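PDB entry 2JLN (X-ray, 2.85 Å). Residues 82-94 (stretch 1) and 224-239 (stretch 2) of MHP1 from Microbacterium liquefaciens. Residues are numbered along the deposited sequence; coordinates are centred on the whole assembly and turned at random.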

# COMPACT_ATOMS: atom_id res chain seq x y z
N ALA A 82 -7.40 -14.17 -2.32
CA ALA A 82 -7.46 -14.68 -3.69
C ALA A 82 -6.11 -14.63 -4.38
O ALA A 82 -5.84 -15.46 -5.23
CB ALA A 82 -8.49 -13.91 -4.52
N ALA A 83 -5.28 -13.65 -4.04
CA ALA A 83 -3.99 -13.47 -4.68
C ALA A 83 -3.01 -14.53 -4.22
O ALA A 83 -2.19 -15.02 -5.01
CB ALA A 83 -3.46 -12.10 -4.40
N ILE A 84 -3.07 -14.89 -2.94
CA ILE A 84 -2.23 -15.94 -2.39
C ILE A 84 -2.57 -17.31 -3.03
O ILE A 84 -1.67 -18.04 -3.48
CB ILE A 84 -2.39 -15.99 -0.85
CG1 ILE A 84 -1.69 -14.78 -0.22
CG2 ILE A 84 -1.84 -17.27 -0.27
CD1 ILE A 84 -1.85 -14.67 1.26
N ARG A 85 -3.85 -17.64 -3.10
CA ARG A 85 -4.27 -18.94 -3.60
C ARG A 85 -4.00 -19.10 -5.11
O ARG A 85 -3.52 -20.15 -5.53
CB ARG A 85 -5.75 -19.17 -3.27
CG ARG A 85 -6.18 -20.62 -3.15
CD ARG A 85 -6.05 -21.27 -4.48
NE ARG A 85 -6.38 -22.69 -4.48
CZ ARG A 85 -5.83 -23.57 -5.33
NH1 ARG A 85 -4.92 -23.16 -6.20
NH2 ARG A 85 -6.19 -24.85 -5.29
N TRP A 86 -4.30 -18.07 -5.91
CA TRP A 86 -4.30 -18.20 -7.37
C TRP A 86 -3.17 -17.47 -8.08
O TRP A 86 -3.13 -17.45 -9.31
CB TRP A 86 -5.62 -17.74 -7.99
CG TRP A 86 -6.81 -18.50 -7.50
CD1 TRP A 86 -7.87 -18.00 -6.76
CD2 TRP A 86 -7.08 -19.90 -7.67
NE1 TRP A 86 -8.76 -19.01 -6.48
CE2 TRP A 86 -8.30 -20.18 -7.03
CE3 TRP A 86 -6.39 -20.94 -8.31
CZ2 TRP A 86 -8.86 -21.46 -7.02
CZ3 TRP A 86 -6.96 -22.22 -8.30
CH2 TRP A 86 -8.17 -22.46 -7.66
N GLY A 87 -2.28 -16.87 -7.31
CA GLY A 87 -1.14 -16.16 -7.87
C GLY A 87 -1.39 -14.97 -8.80
O GLY A 87 -0.49 -14.63 -9.54
N ILE A 88 -2.55 -14.32 -8.75
CA ILE A 88 -2.88 -13.26 -9.71
C ILE A 88 -2.64 -11.79 -9.30
O ILE A 88 -2.58 -11.48 -8.12
CB ILE A 88 -4.34 -13.39 -10.25
CG1 ILE A 88 -5.36 -13.42 -9.12
CG2 ILE A 88 -4.51 -14.62 -11.13
CD1 ILE A 88 -6.80 -13.40 -9.62
N ASN A 89 -2.50 -10.93 -10.31
CA ASN A 89 -2.50 -9.44 -10.25
C ASN A 89 -3.66 -8.81 -9.56
O ASN A 89 -4.74 -9.41 -9.51
CB ASN A 89 -2.75 -8.89 -11.66
CG ASN A 89 -1.55 -8.31 -12.28
OD1 ASN A 89 -0.53 -8.17 -11.63
ND2 ASN A 89 -1.64 -7.98 -13.56
N PHE A 90 -3.49 -7.55 -9.17
CA PHE A 90 -4.61 -6.66 -8.88
C PHE A 90 -5.40 -6.30 -10.16
O PHE A 90 -6.62 -6.54 -10.26
CB PHE A 90 -4.11 -5.38 -8.20
CG PHE A 90 -5.17 -4.32 -8.04
CD1 PHE A 90 -5.20 -3.21 -8.88
CD2 PHE A 90 -6.14 -4.44 -7.07
CE1 PHE A 90 -6.16 -2.24 -8.75
CE2 PHE A 90 -7.11 -3.47 -6.93
CZ PHE A 90 -7.11 -2.37 -7.77
N THR A 91 -4.70 -5.76 -11.15
CA THR A 91 -5.35 -5.30 -12.37
C THR A 91 -6.15 -6.40 -13.05
O THR A 91 -7.27 -6.17 -13.52
CB THR A 91 -4.34 -4.73 -13.36
OG1 THR A 91 -3.56 -3.72 -12.71
CG2 THR A 91 -5.04 -4.11 -14.53
N VAL A 92 -5.57 -7.60 -13.11
CA VAL A 92 -6.26 -8.79 -13.65
C VAL A 92 -7.48 -9.26 -12.83
O VAL A 92 -8.53 -9.58 -13.41
CB VAL A 92 -5.29 -9.98 -13.81
CG1 VAL A 92 -6.06 -11.30 -13.83
CG2 VAL A 92 -4.47 -9.81 -15.06
N ALA A 93 -7.34 -9.30 -11.50
CA ALA A 93 -8.42 -9.73 -10.60
C ALA A 93 -9.67 -8.83 -10.64
O ALA A 93 -10.77 -9.30 -10.35
CB ALA A 93 -7.91 -9.89 -9.18
N ALA A 94 -9.50 -7.55 -11.00
CA ALA A 94 -10.64 -6.63 -11.05
C ALA A 94 -11.59 -6.97 -12.21
O ALA A 94 -12.77 -6.61 -12.20
CB ALA A 94 -10.18 -5.21 -11.12
N VAL A 224 -3.60 -1.63 0.87
CA VAL A 224 -4.53 -2.69 1.25
C VAL A 224 -5.49 -3.07 0.13
O VAL A 224 -5.84 -4.24 -0.03
CB VAL A 224 -5.36 -2.30 2.48
CG1 VAL A 224 -6.73 -2.98 2.46
CG2 VAL A 224 -4.58 -2.65 3.75
N VAL A 225 -5.92 -2.10 -0.64
CA VAL A 225 -6.81 -2.37 -1.75
C VAL A 225 -6.11 -3.05 -2.95
O VAL A 225 -6.77 -3.55 -3.87
CB VAL A 225 -7.57 -1.08 -2.12
CG1 VAL A 225 -7.77 -0.94 -3.61
CG2 VAL A 225 -8.88 -1.06 -1.37
N SER A 226 -4.79 -3.12 -2.92
CA SER A 226 -4.08 -3.82 -4.00
C SER A 226 -2.82 -4.61 -3.58
O SER A 226 -1.86 -4.70 -4.37
CB SER A 226 -3.74 -2.84 -5.14
OG SER A 226 -2.74 -1.91 -4.74
N ILE A 227 -2.81 -5.21 -2.39
CA ILE A 227 -1.68 -6.07 -2.03
C ILE A 227 -1.42 -7.15 -3.08
O ILE A 227 -0.27 -7.52 -3.25
CB ILE A 227 -1.75 -6.75 -0.64
CG1 ILE A 227 -3.15 -6.71 -0.08
CG2 ILE A 227 -0.73 -6.13 0.33
CD1 ILE A 227 -4.09 -7.45 -0.90
N HIS A 228 -2.43 -7.66 -3.76
CA HIS A 228 -2.19 -8.68 -4.78
C HIS A 228 -0.76 -8.60 -5.34
O HIS A 228 -0.07 -9.62 -5.47
CB HIS A 228 -3.11 -8.52 -5.97
CG HIS A 228 -4.56 -8.57 -5.64
ND1 HIS A 228 -5.19 -7.59 -4.92
CD2 HIS A 228 -5.51 -9.46 -6.00
CE1 HIS A 228 -6.48 -7.87 -4.83
NE2 HIS A 228 -6.70 -9.00 -5.48
N ASP A 229 -0.33 -7.40 -5.69
CA ASP A 229 0.91 -7.27 -6.42
C ASP A 229 2.17 -7.71 -5.61
O ASP A 229 3.22 -7.95 -6.17
CB ASP A 229 1.00 -5.88 -7.08
CG ASP A 229 -0.22 -5.60 -8.02
OD1 ASP A 229 -0.94 -6.58 -8.36
OD2 ASP A 229 -0.48 -4.43 -8.44
N ILE A 230 2.02 -7.87 -4.31
CA ILE A 230 3.10 -8.35 -3.45
C ILE A 230 2.90 -9.81 -3.02
O ILE A 230 3.81 -10.61 -3.00
CB ILE A 230 3.17 -7.52 -2.16
CG1 ILE A 230 3.36 -6.05 -2.49
CG2 ILE A 230 4.28 -8.01 -1.26
CD1 ILE A 230 3.80 -5.21 -1.30
N VAL A 231 1.67 -10.13 -2.69
CA VAL A 231 1.33 -11.33 -1.97
C VAL A 231 0.95 -12.51 -2.87
O VAL A 231 0.88 -13.66 -2.40
CB VAL A 231 0.21 -10.97 -0.99
CG1 VAL A 231 -1.01 -11.82 -1.21
CG2 VAL A 231 0.75 -11.00 0.41
N LYS A 232 0.74 -12.24 -4.15
CA LYS A 232 0.65 -13.27 -5.18
C LYS A 232 1.96 -14.03 -5.25
O LYS A 232 2.10 -14.94 -6.04
CB LYS A 232 0.45 -12.64 -6.56
CG LYS A 232 1.71 -11.96 -7.05
CD LYS A 232 1.56 -11.32 -8.40
CE LYS A 232 2.93 -10.86 -8.92
NZ LYS A 232 3.25 -11.46 -10.25
N GLU A 233 2.93 -13.60 -4.46
CA GLU A 233 4.24 -14.24 -4.40
C GLU A 233 4.47 -15.09 -3.13
O GLU A 233 5.51 -15.71 -2.96
CB GLU A 233 5.31 -13.16 -4.48
CG GLU A 233 6.27 -13.41 -5.59
CD GLU A 233 5.70 -13.05 -6.95
OE1 GLU A 233 4.65 -12.36 -6.98
OE2 GLU A 233 6.29 -13.45 -7.98
N CYS A 234 3.49 -15.12 -2.23
CA CYS A 234 3.59 -15.87 -0.98
C CYS A 234 3.40 -17.36 -1.17
O CYS A 234 2.77 -17.81 -2.12
CB CYS A 234 2.53 -15.39 0.01
SG CYS A 234 2.92 -13.86 0.88
N LYS A 235 3.93 -18.12 -0.21
CA LYS A 235 3.96 -19.57 -0.29
C LYS A 235 2.63 -20.21 0.05
O LYS A 235 2.05 -19.89 1.07
CB LYS A 235 5.04 -20.09 0.65
CG LYS A 235 6.40 -20.01 0.05
CD LYS A 235 7.45 -20.38 1.05
CE LYS A 235 8.84 -20.04 0.53
NZ LYS A 235 9.79 -19.81 1.68
N VAL A 236 2.15 -21.12 -0.80
CA VAL A 236 0.86 -21.75 -0.55
C VAL A 236 1.01 -23.25 -0.70
O VAL A 236 1.83 -23.71 -1.50
CB VAL A 236 -0.22 -21.24 -1.55
CG1 VAL A 236 -0.11 -21.97 -2.87
CG2 VAL A 236 -1.63 -21.40 -0.98
N ASP A 237 0.24 -24.03 0.07
CA ASP A 237 0.09 -25.48 -0.16
C ASP A 237 -1.22 -25.67 -0.90
O ASP A 237 -2.31 -25.47 -0.33
CB ASP A 237 0.12 -26.27 1.17
CG ASP A 237 -0.44 -27.72 1.05
OD1 ASP A 237 -0.09 -28.46 0.09
OD2 ASP A 237 -1.23 -28.13 1.95
N PRO A 238 -1.13 -26.02 -2.18
CA PRO A 238 -2.27 -26.18 -3.10
C PRO A 238 -3.30 -27.19 -2.57
O PRO A 238 -4.49 -27.10 -2.92
CB PRO A 238 -1.62 -26.72 -4.38
CG PRO A 238 -0.24 -27.25 -3.92
CD PRO A 238 0.16 -26.31 -2.84
N ASN A 239 -2.83 -28.11 -1.72
CA ASN A 239 -3.64 -29.20 -1.14
C ASN A 239 -4.12 -28.95 0.27
O ASN A 239 -4.18 -29.88 1.08
CB ASN A 239 -2.86 -30.50 -1.13
CG ASN A 239 -2.67 -31.06 -2.50
OD1 ASN A 239 -3.65 -31.41 -3.16
ND2 ASN A 239 -1.42 -31.13 -2.96

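What forms the apolar centre of the contact? Ala 83 and Ile 84, side by side on the helix of the first stretch, meet Val 231 and the loop that follows it. Ala 83 points its CB toward the second stretch, where Ala 83 CB lies 3.7 Å from His 228 CA and 4.0 Å from Val 231 CG1; its single methyl group fills the space between the two chains. Ile 84 reaches further, with chi1 in m and chi2 in t. Ile 84 CG1 lies 3.2 Å from Val 231 CG1, a very tight approach for two carbons, and 4.3 Å from Cys 234 CB, while Ile 84 CG2 lies 4.2 Å from Val 236 CG2. Val 231 and Cys 234 are the two ends of a type I turn, closed by a backbone hydrogen bond from Cys 234 N to Val 231 O (3.0 Å), and both touch Ile 84; Val 236 follows in the extended chain beyond.

How do the aromatic rings fit together? His 228 points toward the first stretch and inserts its ring beside the chain that runs from Ile 88 to Phe 90. Phe 90 CA sits over one face of that ring, 4.1 Å from the His 228 centroid, while Ile 88 O lies at the ring's edge. The Phe 90 ring turns its own edge toward the face of His 228 in an offset arrangement, with the planes at 68° and the centroids 5.8 Å apart. Over one face of the Phe 90 ring comes Ser 226 CB, 3.7 Å from the centroid, and Phe 90 CE2 lies 4.2 Å from Val 225 CG1. Phenylalanine suits this buried place, since its flat apolar ring offers a face to Ser 226 CB and an edge to His 228.

Where do the backbones come nearest, and what suits glycine there? Gly 87 CA and Lys 232 CA lie 4.3 Å apart, at the point where the helix of the first stretch breaks with a positive phi, a conformation that by itself favours glycine. One turn earlier in the helix, Ala 83 O receives Lys 232 CA at 3.3 Å in a CA-H...O contact. Lys 232 CB lies 3.6 Å from Ile 88 O and 3.7 Å from Gly 87 O, while the end of the side chain leads away and Lys 232 NZ is hydrogen-bonded elsewhere in the structure.

What polar contacts finish the join? One hydrogen bond crosses between the stretches: Phe 90 N donates to Asp 229 OD1 at 2.8 Å, with a nearly straight angle of 163°. Phe 90 begins a helix, where the backbone NH has no carbonyl of a preceding turn to bind, so the carboxylate supplies an acceptor. The residue before it, Asn 89, occupies the N-cap position but makes no capping bond with its side chain. At the far margin, Arg 85 starts away from the second stretch, yet its long side chain brings Arg 85 NH2 within 3.7 Å of Pro 238 O, only a near approach; Arg 85 NH1 and NH2 find their hydrogen bonds elsewhere in the structure.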